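Local coordinates for mitochondrial RNA-binding protein 2 (Trypanosoma brucei, PDB 2GIA) that binds guide RNA together with its partner MRP1 and acts in RNA matchmaking, bringing RNAs together for mitochondrial RNA editing, at the interface of chains A and B. Sequence-based numbering; all coordinates share one arbitrary frame. Chains: chain A, mitochondrial RNA-binding protein 2; chain B, mitochondrial RNA-binding protein 1.

Contact 1: the interface of chains A and B. Residues chain A 44-46, 175, 178-179, 182; chain B 71, 147, 149.
B:Phe147 pushes its ring between the helix 170-188 and the strand 45-50 of chain A, where A:Phe179 meets it edge to face. The two planes stand 82° apart, and the rim of A:Phe179 at CD2 lies over one face of B:Phe147, off centre. A:Phe46 runs alongside in the same direction, its CB at the ring edge in plane, 3.7 Å from CE1 of B:Phe147. A flat phenyl suits this slot because it offers carbon on both its face and its rim. B:Phe149 is clamped in turn: CB of A:Pro44 sits over the centre of one face, 3.6 Å from the ring centroid, while A:Gln182 packs on the opposite face through its CB, 3.4 Å from CD2 of B:Phe149. CZ of B:Phe149 also touches CE2 of A:Phe179 at 3.6 Å, which joins the aromatic residues into one tightly packed cluster. Further along, the flexible thioether chain of A:Met175 folds at its last torsion (chi3 55°) and lays its methyl CE over the face of the B:His71 imidazole. The polar, water-containing side is looser. The amide N of A:Ala45 donates a bent hydrogen bond to the carbonyl O of B:Phe147 at 3.2 Å, and water 1 bridges that oxygen to O of A:Ala45. In the fold, the site lies where the turn after helix 130-145 and the start of helix 149-153 of chain B, with the first residue of helix 71-81, meet strand 45-50 and helix 170-188 of chain A.

Contact 2: the interface of chains A and B. Residues chain A 169-172, 174-175; chain B 72, 75-76, 85.
The phenol ring of B:Tyr76 takes the methyl CB of A:Ala171 on one face, toward the rim and 3.5 Å from the ring centroid, while its hydroxyl at the far end points to A:Asp169. This is a helix-to-helix contact between two proteins of the MRP family, made by the start of helix 170-188 in chain A and helix 71-81 in chain B. Alanine suits its place because a small methyl lets the helix come close to the ring, with CB 3.3 Å from CD2 of B:Tyr76. The same methyl also meets CG2 of B:Val72 at 3.7 Å, the branch that stands anti to its own backbone N. CB of B:Ala75 lies 3.9 Å from CB of A:Ala171, two small residues that let the helices approach. One residue earlier, CG1 of A:Val170 packs against CG1 of B:Val85 at 3.5 Å, two branched side chains crossing obliquely. The hydroxyl OH of B:Tyr76 gives a weak hydrogen bond to the carboxylate OD2 of A:Asp169, 3.0 Å away, with carboxylate and ring planes 65° apart. A:Asp169 caps its helix in a reciprocal capping box: with CG turned between N and the carbonyl carbon (chi1 67°), its OD1 accepts a nearly straight hydrogen bond from the amide N of A:Glu172 at 2.9 Å. A:Glu172 answers through OE1, which accepts a hydrogen bond from the amide N of A:Asp169 at 2.8 Å on the anti side, somewhat out of the carboxylate plane.

Contact 3: the interface of chains A and B. Residues chain A 40-44, 66; chain B 147-149, 152.
B:His152 brings its imidazole to the end of helix 30-41, where ND1 donates to the carbonyl O of A:Ala40 at 3.0 Å. In this heteromeric contact between MRP-family proteins, the histidine meets backbone carbonyls at a helix C-terminus. The hydrogen bond is bent, 147° at the hydrogen, and the oxygen lies 18° out of the ring plane; CG stands anti to the backbone N (chi1 -177°), which extends the ring toward the chain A helix end. The carbonyl O of A:Leu42, 3.1 Å from ND1, lies over the ring face and well off the N-H direction, at most a weak secondary acceptor. The carbonyl of A:Ala40, in the last helical turn, may favour a donor here, and histidine supplies one on a ring that can also pack against carbon. That same face receives CD of A:Pro44, toward the rim and 3.7 Å from CD2 of B:His152; the rigid pyrrolidine, already pressed on B:Phe149, thus spans two side chains of helix 149-153. A:His66, from strand 60-67, touches the rim of B:Phe149 at CE1, 3.8 Å from its CB, crossing at about a right angle. Behind this shell, A:Leu42 and the stiff A:Pro43 lead from the end of helix 30-41 to A:Pro44 and strand 45-50.

Contact 1: the interface of chains A and B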
loop_
_atom_site.group_PDB
_atom_site.type_symbol
_atom_site.label_atom_id
_atom_site.label_comp_id
_atom_site.label_asym_id
_atom_site.label_seq_id
_atom_site.Cartn_x
_atom_site.Cartn_y
_atom_site.Cartn_z
ATOM N N PRO A 44 11.894 -11.433 6.603
ATOM C CA PRO A 44 10.728 -10.660 7.046
ATOM C C PRO A 44 9.731 -11.730 7.551
ATOM O O PRO A 44 9.633 -12.830 6.964
ATOM C CB PRO A 44 10.242 -10.006 5.738
ATOM C CG PRO A 44 11.566 -9.702 5.030
ATOM C CD PRO A 44 12.332 -11.018 5.256
ATOM N N ALA A 45 8.948 -11.442 8.590
ATOM C CA ALA A 45 8.068 -12.498 9.096
ATOM C C ALA A 45 7.044 -11.996 10.086
ATOM O O ALA A 45 7.140 -10.867 10.515
ATOM C CB ALA A 45 8.948 -13.587 9.831
ATOM N N PHE A 46 6.056 -12.835 10.413
ATOM C CA PHE A 46 5.142 -12.517 11.512
ATOM C C PHE A 46 4.807 -13.857 12.197
ATOM O O PHE A 46 5.015 -14.931 11.607
ATOM C CB PHE A 46 3.866 -11.771 11.081
ATOM C CG PHE A 46 2.896 -12.598 10.319
ATOM C CD1 PHE A 46 1.791 -13.167 10.961
ATOM C CD2 PHE A 46 3.057 -12.758 8.926
ATOM C CE1 PHE A 46 0.822 -13.889 10.225
ATOM C CE2 PHE A 46 2.093 -13.473 8.168
ATOM C CZ PHE A 46 0.980 -14.032 8.830
ATOM N N MET A 175 -3.156 -9.926 8.787
ATOM C CA MET A 175 -1.707 -9.874 8.760
ATOM C C MET A 175 -1.165 -10.736 7.630
ATOM O O MET A 175 -0.184 -10.354 6.973
ATOM C CB MET A 175 -1.109 -10.385 10.093
ATOM C CG MET A 175 -1.517 -9.535 11.289
ATOM S SD MET A 175 -0.907 -10.316 12.849
ATOM C CE MET A 175 0.730 -10.386 12.349
ATOM N N ARG A 178 -1.631 -8.815 4.314
ATOM C CA ARG A 178 -0.683 -7.700 4.131
ATOM C C ARG A 178 0.716 -8.250 3.917
ATOM O O ARG A 178 1.479 -7.729 3.114
ATOM C CB ARG A 178 -0.695 -6.763 5.360
ATOM C CG ARG A 178 -2.073 -6.050 5.576
ATOM C CD ARG A 178 -2.766 -5.564 4.290
ATOM N NE ARG A 178 -1.970 -4.597 3.513
ATOM C CZ ARG A 178 -2.128 -4.331 2.208
ATOM N NH1 ARG A 178 -3.045 -4.969 1.462
ATOM N NH2 ARG A 178 -1.450 -3.329 1.656
ATOM N N PHE A 179 1.049 -9.315 4.630
ATOM C CA PHE A 179 2.379 -9.930 4.492
ATOM C C PHE A 179 2.603 -10.460 3.073
ATOM O O PHE A 179 3.637 -10.187 2.470
ATOM C CB PHE A 179 2.536 -11.082 5.514
ATOM C CG PHE A 179 3.864 -11.785 5.422
ATOM C CD1 PHE A 179 3.984 -12.958 4.662
ATOM C CD2 PHE A 179 4.974 -11.283 6.071
ATOM C CE1 PHE A 179 5.230 -13.609 4.550
ATOM C CE2 PHE A 179 6.227 -11.944 5.963
ATOM C CZ PHE A 179 6.325 -13.091 5.208
ATOM N N GLN A 182 3.003 -7.633 0.638
ATOM C CA GLN A 182 4.385 -7.103 0.658
ATOM C C GLN A 182 5.351 -8.113 -0.013
ATOM O O GLN A 182 6.236 -7.716 -0.789
ATOM C CB GLN A 182 4.868 -6.830 2.129
ATOM C CG GLN A 182 4.117 -5.695 2.811
ATOM C CD GLN A 182 4.466 -4.332 2.209
ATOM O OE1 GLN A 182 5.601 -3.866 2.305
ATOM N NE2 GLN A 182 3.493 -3.703 1.599
ATOM N N HIS B 71 1.665 -6.847 18.247
ATOM C CA HIS B 71 1.561 -6.834 16.793
ATOM C C HIS B 71 0.132 -7.213 16.354
ATOM O O HIS B 71 -0.444 -6.591 15.452
ATOM C CB HIS B 71 2.628 -7.814 16.226
ATOM C CG HIS B 71 2.781 -7.795 14.727
ATOM N ND1 HIS B 71 2.589 -6.664 13.952
ATOM C CD2 HIS B 71 3.277 -8.739 13.883
ATOM C CE1 HIS B 71 2.970 -6.909 12.705
ATOM N NE2 HIS B 71 3.397 -8.161 12.641
ATOM N N PHE B 147 6.662 -5.962 9.038
ATOM C CA PHE B 147 7.258 -7.277 8.817
ATOM C C PHE B 147 8.744 -7.243 8.565
ATOM O O PHE B 147 9.419 -8.266 8.693
ATOM C CB PHE B 147 6.527 -7.956 7.625
ATOM C CG PHE B 147 5.016 -7.984 7.788
ATOM C CD1 PHE B 147 4.417 -8.826 8.714
ATOM C CD2 PHE B 147 4.214 -7.207 6.988
ATOM C CE1 PHE B 147 3.005 -8.901 8.839
ATOM C CE2 PHE B 147 2.820 -7.244 7.077
ATOM C CZ PHE B 147 2.191 -8.089 7.999
ATOM N N PHE B 149 10.193 -5.961 5.504
ATOM C CA PHE B 149 10.631 -6.070 4.114
ATOM C C PHE B 149 11.558 -4.963 3.662
ATOM O O PHE B 149 12.590 -5.230 3.027
ATOM C CB PHE B 149 9.414 -6.104 3.161
ATOM C CG PHE B 149 8.685 -7.448 3.169
ATOM C CD1 PHE B 149 9.106 -8.487 2.329
ATOM C CD2 PHE B 149 7.605 -7.664 4.034
ATOM C CE1 PHE B 149 8.454 -9.742 2.354
ATOM C CE2 PHE B 149 6.941 -8.895 4.080
ATOM C CZ PHE B 149 7.361 -9.945 3.238
HETATM O O HOH W 1 9.701 -9.678 11.530
#

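Contact 2: the interface of chains A and B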
loop_
_atom_site.group_PDB
_atom_site.type_symbol
_atom_site.label_atom_id
_atom_site.label_comp_id
_atom_site.label_asym_id
_atom_site.label_seq_id
_atom_site.Cartn_x
_atom_site.Cartn_y
_atom_site.Cartn_z
ATOM N N ASP A 169 -7.539 -15.956 12.796
ATOM C CA ASP A 169 -8.716 -15.151 13.143
ATOM C C ASP A 169 -8.711 -13.888 12.277
ATOM O O ASP A 169 -7.908 -13.791 11.338
ATOM C CB ASP A 169 -8.764 -14.836 14.670
ATOM C CG ASP A 169 -7.646 -13.906 15.147
ATOM O OD1 ASP A 169 -6.987 -13.263 14.320
ATOM O OD2 ASP A 169 -7.424 -13.804 16.381
ATOM N N VAL A 170 -9.588 -12.927 12.551
ATOM C CA VAL A 170 -9.645 -11.748 11.672
ATOM C C VAL A 170 -8.333 -10.983 11.601
ATOM O O VAL A 170 -7.941 -10.531 10.525
ATOM C CB VAL A 170 -10.801 -10.786 12.094
ATOM C CG1 VAL A 170 -10.555 -10.283 13.497
ATOM C CG2 VAL A 170 -10.882 -9.599 11.148
ATOM N N ALA A 171 -7.652 -10.830 12.734
ATOM C CA ALA A 171 -6.383 -10.111 12.734
ATOM C C ALA A 171 -5.257 -10.893 12.047
ATOM O O ALA A 171 -4.500 -10.330 11.264
ATOM C CB ALA A 171 -5.966 -9.761 14.169
ATOM N N GLU A 172 -5.138 -12.175 12.370
ATOM C CA GLU A 172 -4.099 -13.024 11.786
ATOM C C GLU A 172 -4.314 -13.142 10.275
ATOM O O GLU A 172 -3.348 -13.214 9.514
ATOM C CB GLU A 172 -4.174 -14.420 12.453
ATOM C CG GLU A 172 -3.821 -14.305 13.947
ATOM C CD GLU A 172 -4.339 -15.455 14.823
ATOM O OE1 GLU A 172 -5.280 -16.189 14.447
ATOM O OE2 GLU A 172 -3.776 -15.588 15.916
ATOM N N LEU A 174 -5.737 -10.877 8.351
ATOM C CA LEU A 174 -5.370 -9.585 7.765
ATOM C C LEU A 174 -3.841 -9.463 7.731
ATOM O O LEU A 174 -3.273 -8.966 6.747
ATOM C CB LEU A 174 -6.004 -8.455 8.591
ATOM C CG LEU A 174 -5.968 -6.996 8.148
ATOM C CD1 LEU A 174 -6.212 -6.850 6.637
ATOM C CD2 LEU A 174 -7.101 -6.272 8.928
ATOM N N MET A 175 -3.156 -9.926 8.787
ATOM C CA MET A 175 -1.707 -9.874 8.760
ATOM C C MET A 175 -1.165 -10.736 7.630
ATOM O O MET A 175 -0.184 -10.354 6.973
ATOM C CB MET A 175 -1.109 -10.385 10.093
ATOM C CG MET A 175 -1.517 -9.535 11.289
ATOM S SD MET A 175 -0.907 -10.316 12.849
ATOM C CE MET A 175 0.730 -10.386 12.349
ATOM N N VAL B 72 -0.471 -8.201 17.015
ATOM C CA VAL B 72 -1.798 -8.637 16.589
ATOM C C VAL B 72 -2.847 -7.540 16.855
ATOM O O VAL B 72 -3.813 -7.409 16.122
ATOM C CB VAL B 72 -2.169 -10.026 17.279
ATOM C CG1 VAL B 72 -2.565 -9.825 18.739
ATOM C CG2 VAL B 72 -3.241 -10.723 16.472
ATOM N N ALA B 75 -2.994 -5.259 13.948
ATOM C CA ALA B 75 -3.822 -5.864 12.888
ATOM C C ALA B 75 -5.331 -5.785 13.222
ATOM O O ALA B 75 -6.149 -5.533 12.335
ATOM C CB ALA B 75 -3.378 -7.346 12.616
ATOM N N TYR B 76 -5.707 -5.993 14.487
ATOM C CA TYR B 76 -7.130 -5.839 14.877
ATOM C C TYR B 76 -7.584 -4.376 14.660
ATOM O O TYR B 76 -8.707 -4.145 14.189
ATOM C CB TYR B 76 -7.342 -6.187 16.361
ATOM C CG TYR B 76 -7.833 -7.596 16.588
ATOM C CD1 TYR B 76 -9.098 -7.953 16.203
ATOM C CD2 TYR B 76 -6.994 -8.585 17.107
ATOM C CE1 TYR B 76 -9.540 -9.258 16.313
ATOM C CE2 TYR B 76 -7.437 -9.899 17.220
ATOM C CZ TYR B 76 -8.724 -10.207 16.815
ATOM O OH TYR B 76 -9.235 -11.476 16.959
ATOM N N VAL B 85 -14.362 -6.083 11.736
ATOM C CA VAL B 85 -14.822 -6.342 13.100
ATOM C C VAL B 85 -15.310 -5.011 13.625
ATOM O O VAL B 85 -14.728 -3.963 13.313
ATOM C CB VAL B 85 -13.731 -6.871 14.081
ATOM C CG1 VAL B 85 -13.426 -8.316 13.765
ATOM C CG2 VAL B 85 -12.477 -6.014 14.032
#

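Contact 3: the interface of chains A and B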
loop_
_atom_site.group_PDB
_atom_site.type_symbol
_atom_site.label_atom_id
_atom_site.label_comp_id
_atom_site.label_asym_id
_atom_site.label_seq_id
_atom_site.Cartn_x
_atom_site.Cartn_y
_atom_site.Cartn_z
ATOM N N ALA A 40 16.564 -6.615 10.552
ATOM C CA ALA A 40 16.928 -6.391 9.159
ATOM C C ALA A 40 17.592 -7.599 8.485
ATOM O O ALA A 40 17.374 -7.876 7.298
ATOM C CB ALA A 40 17.850 -5.171 9.049
ATOM N N GLN A 41 18.403 -8.323 9.238
ATOM C CA GLN A 41 19.089 -9.473 8.666
ATOM C C GLN A 41 18.186 -10.708 8.482
ATOM O O GLN A 41 18.269 -11.412 7.482
ATOM C CB GLN A 41 20.255 -9.856 9.566
ATOM C CG GLN A 41 21.381 -8.837 9.594
ATOM C CD GLN A 41 22.463 -9.209 10.600
ATOM O OE1 GLN A 41 22.847 -10.394 10.726
ATOM N NE2 GLN A 41 22.967 -8.197 11.325
ATOM N N LEU A 42 17.352 -10.984 9.459
ATOM C CA LEU A 42 16.504 -12.159 9.367
ATOM C C LEU A 42 15.380 -12.003 8.359
ATOM O O LEU A 42 15.058 -10.889 7.944
ATOM C CB LEU A 42 15.921 -12.477 10.739
ATOM C CG LEU A 42 16.771 -13.523 11.492
ATOM C CD1 LEU A 42 18.173 -12.992 11.752
ATOM C CD2 LEU A 42 16.088 -13.851 12.769
ATOM N N PRO A 43 14.792 -13.126 7.929
ATOM C CA PRO A 43 13.690 -13.074 6.963
ATOM C C PRO A 43 12.507 -12.245 7.480
ATOM O O PRO A 43 12.169 -12.300 8.673
ATOM C CB PRO A 43 13.267 -14.550 6.836
ATOM C CG PRO A 43 14.567 -15.315 7.103
ATOM C CD PRO A 43 15.166 -14.522 8.261
ATOM N N PRO A 44 11.894 -11.433 6.603
ATOM C CA PRO A 44 10.728 -10.660 7.046
ATOM C C PRO A 44 9.731 -11.730 7.551
ATOM O O PRO A 44 9.633 -12.830 6.964
ATOM C CB PRO A 44 10.242 -10.006 5.738
ATOM C CG PRO A 44 11.566 -9.702 5.030
ATOM C CD PRO A 44 12.332 -11.018 5.256
ATOM N N HIS A 66 9.449 -14.942 4.761
ATOM C CA HIS A 66 9.766 -14.784 3.349
ATOM C C HIS A 66 11.275 -14.962 3.216
ATOM O O HIS A 66 12.051 -14.170 3.731
ATOM C CB HIS A 66 9.371 -13.410 2.846
ATOM C CG HIS A 66 9.399 -13.312 1.354
ATOM N ND1 HIS A 66 10.321 -12.552 0.672
ATOM C CD2 HIS A 66 8.642 -13.928 0.411
ATOM C CE1 HIS A 66 10.131 -12.698 -0.629
ATOM N NE2 HIS A 66 9.118 -13.529 -0.809
ATOM N N PHE B 147 6.662 -5.962 9.038
ATOM C CA PHE B 147 7.258 -7.277 8.817
ATOM C C PHE B 147 8.744 -7.243 8.565
ATOM O O PHE B 147 9.419 -8.266 8.693
ATOM C CB PHE B 147 6.527 -7.956 7.625
ATOM C CG PHE B 147 5.016 -7.984 7.788
ATOM C CD1 PHE B 147 4.417 -8.826 8.714
ATOM C CD2 PHE B 147 4.214 -7.207 6.988
ATOM C CE1 PHE B 147 3.005 -8.901 8.839
ATOM C CE2 PHE B 147 2.820 -7.244 7.077
ATOM C CZ PHE B 147 2.191 -8.089 7.999
ATOM N N GLY B 148 9.223 -6.073 8.171
ATOM C CA GLY B 148 10.628 -5.872 7.906
ATOM C C GLY B 148 11.108 -5.949 6.478
ATOM O O GLY B 148 12.330 -5.954 6.239
ATOM N N PHE B 149 10.193 -5.961 5.504
ATOM C CA PHE B 149 10.631 -6.070 4.114
ATOM C C PHE B 149 11.558 -4.963 3.662
ATOM O O PHE B 149 12.590 -5.230 3.027
ATOM C CB PHE B 149 9.414 -6.104 3.161
ATOM C CG PHE B 149 8.685 -7.448 3.169
ATOM C CD1 PHE B 149 9.106 -8.487 2.329
ATOM C CD2 PHE B 149 7.605 -7.664 4.034
ATOM C CE1 PHE B 149 8.454 -9.742 2.354
ATOM C CE2 PHE B 149 6.941 -8.895 4.080
ATOM C CZ PHE B 149 7.361 -9.945 3.238
ATOM N N HIS B 152 15.029 -5.269 5.320
ATOM C CA HIS B 152 15.689 -6.495 4.860
ATOM C C HIS B 152 16.235 -6.328 3.445
ATOM O O HIS B 152 17.366 -6.704 3.159
ATOM C CB HIS B 152 14.715 -7.666 4.838
ATOM C CG HIS B 152 15.339 -8.965 4.437
ATOM N ND1 HIS B 152 16.183 -9.675 5.267
ATOM C CD2 HIS B 152 15.185 -9.721 3.323
ATOM C CE1 HIS B 152 16.515 -10.814 4.683
ATOM N NE2 HIS B 152 15.923 -10.869 3.507
#

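Contact 1 forms the middle of the interface: the centre of its C-alpha atoms lies about 8 Å from that of contact 3 and about 12 Å from that of contact 2, while contacts 2 and 3 are about 20 Å apart. Helix 170-188 of chain A runs through contacts 1 and 2, which share A:Met175, and helix 71-81 of chain B answers it in both. Contacts 1 and 3 share A:Pro44, B:Phe147 and B:Phe149. The three therefore form one continuous seam joining MRP2 to MRP1 within the deposited assembly of two copies of each, the complex that binds guide RNA.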